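Local coordinates for vesicular integral-membrane protein VIP36 (Canis lupus familiaris, PDB 2DUP) that acts as an intracellular lectin of the early secretory pathway, binding high-mannose glycans with the help of calcium and sorting the glycoproteins that carry them, at residues His107-Phe112 / Ile129-Asn134; Cys154-Arg159 / Val178-Glu183. All coordinates share one frame; numbering follows the deposited sequence.

Both interactions belong to the L-type lectin domain, a beta sandwich, but they use it in different ways. Interaction 1 is a buried ladder of neighbouring strands near the centre of the chain, inside the seven-stranded sheet, held by six backbone hydrogen bonds and packed with side chains on both faces. Interaction 2, also largely buried, lies farther out, with exposed Asp157 at its edge: between the two sheets, the loop after edge strand 152-155 meets the end of strand 175-181 and the residue beyond it through apolar carbons, with no hydrogen bond across the contact. Ile129 connects them: its backbone probably bonds to Cys154, while its CD1 packs on Ala156 and Thr180 of interaction 2.

Interaction 1: His107-Phe112 / Ile129-Asn134; sequences HGLAIF and ISVMVN
Strands 109-112 and 129-134 run antiparallel, with 166° between their N-to-C directions, and the hydrogen-bonded pairs Gly108-Asn134, Ala110-Met132 and Phe112-Ser130 each close a ring of two backbone bonds. The shortest include Phe112 N to Ser130 O at 2.8 Å, while Ser130 N reaches Phe112 O at 3.0 Å. Gly108 sits where the chain turns a corner into the strand, with a positive phi of 127° suited to glycine.

Side chains alternate between the faces. On one, Leu109 swings its CG away from its own backbone N (chi1 174°), which brings CD1 diagonally onto the next pair: Leu109 CD1 to Val131 CG2 is a tight 3.4 Å. The same methyl also meets its direct partner, with Leu109 CD1 3.9 Å from Val133 CG2. Further along, Ile111 CG2 touches Ile129 CG2 at 3.9 Å. This is the interior of the concanavalin-type sandwich, where Leu176 of the opposing sheet packs on Leu109 and Val131, and Ile192 on Val131.

The other face carries Ala110, Phe112, Ser130, Met132 and Asn134. Met132 is fully extended, and its sulfur comes to the edge of the Phe112 ring in the ring plane, a Met-aromatic contact with SD 3.8 Å from Phe112 CE2. At the same edge Ser130 OG lies 3.8 Å from Phe112 CD2. Tyr140 meets this ring edge-to-face, and Asp114, a calcium ligand, follows two residues further along the strand.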
loop_
_atom_site.group_PDB
_atom_site.type_symbol
_atom_site.label_atom_id
_atom_site.label_comp_id
_atom_site.label_asym_id
_atom_site.label_seq_id
_atom_site.Cartn_x
_atom_site.Cartn_y
_atom_site.Cartn_z
ATOM N N HIS A 107 4.411 -1.799 12.776
ATOM C CA HIS A 107 5.710 -1.150 12.823
ATOM C C HIS A 107 6.127 -0.900 11.381
ATOM O O HIS A 107 6.227 -1.822 10.621
ATOM C CB HIS A 107 6.716 -2.044 13.577
ATOM C CG HIS A 107 6.322 -2.322 14.998
ATOM N ND1 HIS A 107 6.970 -1.759 16.077
ATOM C CD2 HIS A 107 5.332 -3.087 15.521
ATOM C CE1 HIS A 107 6.391 -2.157 17.201
ATOM N NE2 HIS A 107 5.403 -2.974 16.895
ATOM N N GLY A 108 6.299 0.362 10.987
ATOM C CA GLY A 108 6.784 0.678 9.631
ATOM C C GLY A 108 5.857 1.643 8.941
ATOM O O GLY A 108 5.294 2.535 9.570
ATOM N N LEU A 109 5.677 1.428 7.651
ATOM C CA LEU A 109 5.042 2.385 6.748
ATOM C C LEU A 109 3.755 1.835 6.154
ATOM O O LEU A 109 3.738 0.728 5.680
ATOM C CB LEU A 109 6.015 2.655 5.560
ATOM C CG LEU A 109 5.519 3.520 4.386
ATOM C CD1 LEU A 109 5.249 4.896 4.907
ATOM C CD2 LEU A 109 6.570 3.607 3.234
ATOM N N ALA A 110 2.714 2.646 6.096
ATOM C CA ALA A 110 1.515 2.304 5.342
ATOM C C ALA A 110 1.171 3.384 4.343
ATOM O O ALA A 110 1.347 4.586 4.619
ATOM C CB ALA A 110 0.325 2.089 6.289
ATOM N N ILE A 111 0.726 2.960 3.160
ATOM C CA ILE A 111 0.137 3.879 2.207
ATOM C C ILE A 111 -1.301 3.457 2.041
ATOM O O ILE A 111 -1.568 2.322 1.637
ATOM C CB ILE A 111 0.896 3.929 0.842
ATOM C CG1 ILE A 111 2.395 4.210 1.038
ATOM C CG2 ILE A 111 0.270 4.962 -0.110
ATOM C CD1 ILE A 111 3.180 2.935 1.092
ATOM N N PHE A 112 -2.234 4.342 2.387
ATOM C CA PHE A 112 -3.634 3.953 2.391
ATOM C C PHE A 112 -4.321 4.569 1.192
ATOM O O PHE A 112 -4.187 5.752 0.941
ATOM C CB PHE A 112 -4.388 4.393 3.635
ATOM C CG PHE A 112 -3.806 3.901 4.933
ATOM C CD1 PHE A 112 -3.466 2.557 5.119
ATOM C CD2 PHE A 112 -3.667 4.777 5.995
ATOM C CE1 PHE A 112 -2.941 2.117 6.339
ATOM C CE2 PHE A 112 -3.155 4.332 7.240
ATOM C CZ PHE A 112 -2.803 3.012 7.402
ATOM N N ILE A 129 -5.565 9.299 -0.670
ATOM C CA ILE A 129 -4.343 8.521 -0.489
ATOM C C ILE A 129 -3.540 9.186 0.616
ATOM O O ILE A 129 -3.355 10.377 0.560
ATOM C CB ILE A 129 -3.492 8.399 -1.782
ATOM C CG1 ILE A 129 -4.293 7.714 -2.899
ATOM C CG2 ILE A 129 -2.205 7.607 -1.514
ATOM C CD1 ILE A 129 -3.498 7.553 -4.191
ATOM N N SER A 130 -3.117 8.429 1.638
ATOM C CA SER A 130 -2.317 9.012 2.737
ATOM C C SER A 130 -1.245 8.057 3.213
ATOM O O SER A 130 -1.254 6.867 2.892
ATOM C CB SER A 130 -3.191 9.397 3.917
ATOM O OG SER A 130 -3.829 8.249 4.419
ATOM N N VAL A 131 -0.323 8.581 3.995
ATOM C CA VAL A 131 0.796 7.794 4.457
ATOM C C VAL A 131 0.774 7.816 5.978
ATOM O O VAL A 131 0.324 8.789 6.575
ATOM C CB VAL A 131 2.136 8.300 3.858
ATOM C CG1 VAL A 131 2.264 9.835 3.988
ATOM C CG2 VAL A 131 3.318 7.636 4.532
ATOM N N MET A 132 1.230 6.739 6.603
ATOM C CA MET A 132 1.293 6.713 8.057
ATOM C C MET A 132 2.535 5.952 8.425
ATOM O O MET A 132 2.782 4.908 7.840
ATOM C CB MET A 132 0.063 5.997 8.634
ATOM C CG MET A 132 0.084 5.795 10.164
ATOM S SD MET A 132 -1.474 4.994 10.636
ATOM C CE MET A 132 -1.234 4.668 12.404
ATOM N N VAL A 133 3.293 6.474 9.382
ATOM C CA VAL A 133 4.469 5.809 9.909
ATOM C C VAL A 133 4.198 5.447 11.397
ATOM O O VAL A 133 3.661 6.251 12.147
ATOM C CB VAL A 133 5.732 6.680 9.716
ATOM C CG1 VAL A 133 6.983 6.094 10.451
ATOM C CG2 VAL A 133 6.016 6.827 8.211
ATOM N N ASN A 134 4.513 4.224 11.790
ATOM C CA ASN A 134 4.044 3.712 13.064
ATOM C C ASN A 134 5.193 2.949 13.685
ATOM O O ASN A 134 5.961 2.334 12.992
ATOM C CB ASN A 134 2.782 2.841 12.840
ATOM C CG ASN A 134 1.921 2.666 14.083
ATOM O OD1 ASN A 134 2.343 2.921 15.210
ATOM N ND2 ASN A 134 0.698 2.209 13.875
#

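Interaction 2: Cys154-Arg159 / Val178-Glu183; sequences CTADFR and VMTDLE
The carbonyl oxygen of Asp157 accepts a hydrogen bond from Arg161 NE and also rests against Leu182, whose CD1 lies 3.7 Å from Asp157 O in plain van der Waals contact. The remainder of the contact is apolar and gathers on the same leucine methyl, which lies against the inside of the bend of the 154-159 segment. Leu182 CD1 is 3.8 Å from Ala156 CB on one flank of that bend and 3.9 Å from Phe158 CB on the other. The second branch adds a looser touch, Leu182 CD2 to Phe158 CB at 4.0 Å. The leucine CG stands anti to the carbonyl carbon (chi1 -53°), which carries CD1 to the bend, while CD2 turns away from Ala156 and Asp157.

An inverse gamma turn is built round Asp157, with a weak bond from Phe158 N to Ala156 O of 3.2 Å. The tight turn brings Ala156 CB and Phe158 CB to the same leucine, although the Phe158 ring itself leads off, its CG set between backbone N and carbonyl carbon (chi1 60°), toward Ile129, Thr115 and Pro127. In the lectin sandwich the turn follows the edge strand 152-155 of the seven-stranded sheet, whereas Leu182 follows strand 175-181 of the opposing sheet. The contact therefore joins the two sheets just beyond the ends of these strands, and the disulfide between Cys154 and Cys191 ties the same sheets covalently.

Nearer the surface, the carboxylates of Asp157 and Glu183 approach with OD2 of the former 5.3 Å from OE2 of the latter. Arg161, which already bonds Asp157 O, forms a salt bridge with Glu183 OE2 and would be expected to ease the repulsion between them.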
loop_
_atom_site.group_PDB
_atom_site.type_symbol
_atom_site.label_atom_id
_atom_site.label_comp_id
_atom_site.label_asym_id
_atom_site.label_seq_id
_atom_site.Cartn_x
_atom_site.Cartn_y
_atom_site.Cartn_z
ATOM N N CYS A 154 -3.445 13.194 -0.227
ATOM C CA CYS A 154 -3.949 13.884 -1.408
ATOM C C CYS A 154 -5.232 13.186 -1.865
ATOM O O CYS A 154 -5.349 11.954 -1.746
ATOM C CB CYS A 154 -2.877 13.869 -2.549
ATOM S SG CYS A 154 -2.853 12.400 -3.641
ATOM N N THR A 155 -6.188 13.948 -2.387
ATOM C CA THR A 155 -7.331 13.331 -3.068
ATOM C C THR A 155 -6.860 12.681 -4.376
ATOM O O THR A 155 -5.953 13.184 -5.023
ATOM C CB THR A 155 -8.536 14.302 -3.247
ATOM O OG1 THR A 155 -9.428 13.782 -4.239
ATOM C CG2 THR A 155 -8.090 15.667 -3.677
ATOM N N ALA A 156 -7.421 11.522 -4.722
ATOM C CA ALA A 156 -7.039 10.810 -5.945
ATOM C C ALA A 156 -8.191 9.967 -6.491
ATOM O O ALA A 156 -8.795 9.173 -5.763
ATOM C CB ALA A 156 -5.801 9.959 -5.737
ATOM N N ASP A 157 -8.478 10.164 -7.779
ATOM C CA ASP A 157 -9.648 9.579 -8.454
ATOM C C ASP A 157 -9.204 8.257 -9.077
ATOM O O ASP A 157 -8.929 8.175 -10.281
ATOM C CB ASP A 157 -10.177 10.576 -9.508
ATOM C CG ASP A 157 -11.583 10.224 -10.044
ATOM O OD1 ASP A 157 -12.164 9.161 -9.688
ATOM O OD2 ASP A 157 -12.109 11.030 -10.856
ATOM N N PHE A 158 -9.081 7.221 -8.244
ATOM C CA PHE A 158 -8.549 5.940 -8.713
ATOM C C PHE A 158 -9.589 4.847 -8.865
ATOM O O PHE A 158 -9.256 3.733 -9.245
ATOM C CB PHE A 158 -7.399 5.458 -7.822
ATOM C CG PHE A 158 -7.770 5.255 -6.369
ATOM C CD1 PHE A 158 -7.338 6.155 -5.401
ATOM C CD2 PHE A 158 -8.508 4.138 -5.965
ATOM C CE1 PHE A 158 -7.673 5.972 -4.044
ATOM C CE2 PHE A 158 -8.844 3.938 -4.606
ATOM C CZ PHE A 158 -8.428 4.851 -3.651
ATOM N N ARG A 159 -10.847 5.172 -8.582
ATOM C CA ARG A 159 -11.910 4.171 -8.552
ATOM C C ARG A 159 -12.738 4.113 -9.853
ATOM O O ARG A 159 -13.164 5.159 -10.394
ATOM C CB ARG A 159 -12.822 4.483 -7.383
ATOM C CG ARG A 159 -13.139 3.319 -6.522
ATOM C CD ARG A 159 -14.390 3.595 -5.754
ATOM N NE ARG A 159 -15.350 2.501 -5.869
ATOM C CZ ARG A 159 -16.511 2.596 -6.512
ATOM N NH1 ARG A 159 -16.848 3.731 -7.129
ATOM N NH2 ARG A 159 -17.336 1.556 -6.540
ATOM N N VAL A 178 5.039 9.725 -3.001
ATOM C CA VAL A 178 3.979 8.899 -3.575
ATOM C C VAL A 178 3.444 9.647 -4.768
ATOM O O VAL A 178 3.061 10.791 -4.657
ATOM C CB VAL A 178 2.824 8.567 -2.537
ATOM C CG1 VAL A 178 1.762 7.679 -3.142
ATOM C CG2 VAL A 178 3.410 7.918 -1.245
ATOM N N MET A 179 3.407 8.979 -5.909
ATOM C CA MET A 179 2.828 9.556 -7.132
ATOM C C MET A 179 1.778 8.666 -7.778
ATOM O O MET A 179 1.807 7.459 -7.610
ATOM C CB MET A 179 3.945 9.833 -8.134
ATOM C CG MET A 179 5.047 10.667 -7.525
ATOM S SD MET A 179 6.424 10.989 -8.628
ATOM C CE MET A 179 7.265 9.373 -8.502
ATOM N N THR A 180 0.858 9.269 -8.530
ATOM C CA THR A 180 -0.219 8.518 -9.161
ATOM C C THR A 180 -0.224 8.591 -10.716
ATOM O O THR A 180 0.241 9.574 -11.327
ATOM C CB THR A 180 -1.605 8.961 -8.611
ATOM O OG1 THR A 180 -1.967 10.230 -9.161
ATOM C CG2 THR A 180 -1.619 9.037 -7.068
ATOM N N ASP A 181 -0.723 7.531 -11.347
ATOM C CA ASP A 181 -0.981 7.559 -12.800
ATOM C C ASP A 181 -2.372 6.985 -13.037
ATOM O O ASP A 181 -2.535 5.772 -13.159
ATOM C CB ASP A 181 0.085 6.802 -13.561
ATOM C CG ASP A 181 -0.274 6.596 -15.044
ATOM O OD1 ASP A 181 -1.122 7.326 -15.619
ATOM O OD2 ASP A 181 0.323 5.682 -15.613
ATOM N N LEU A 182 -3.348 7.883 -13.085
ATOM C CA LEU A 182 -4.758 7.552 -13.004
ATOM C C LEU A 182 -5.554 8.022 -14.223
ATOM O O LEU A 182 -6.751 7.740 -14.335
ATOM C CB LEU A 182 -5.355 8.195 -11.729
ATOM C CG LEU A 182 -4.615 7.865 -10.406
ATOM C CD1 LEU A 182 -5.348 8.432 -9.208
ATOM C CD2 LEU A 182 -4.363 6.406 -10.234
ATOM N N GLU A 183 -4.884 8.740 -15.127
ATOM C CA GLU A 183 -5.563 9.552 -16.145
ATOM C C GLU A 183 -5.236 9.102 -17.569
ATOM O O GLU A 183 -5.758 9.661 -18.540
ATOM C CB GLU A 183 -5.201 11.041 -15.956
ATOM C CG GLU A 183 -5.528 11.583 -14.573
ATOM C CD GLU A 183 -7.020 11.559 -14.244
ATOM O OE1 GLU A 183 -7.848 11.474 -15.184
ATOM O OE2 GLU A 183 -7.371 11.626 -13.040
#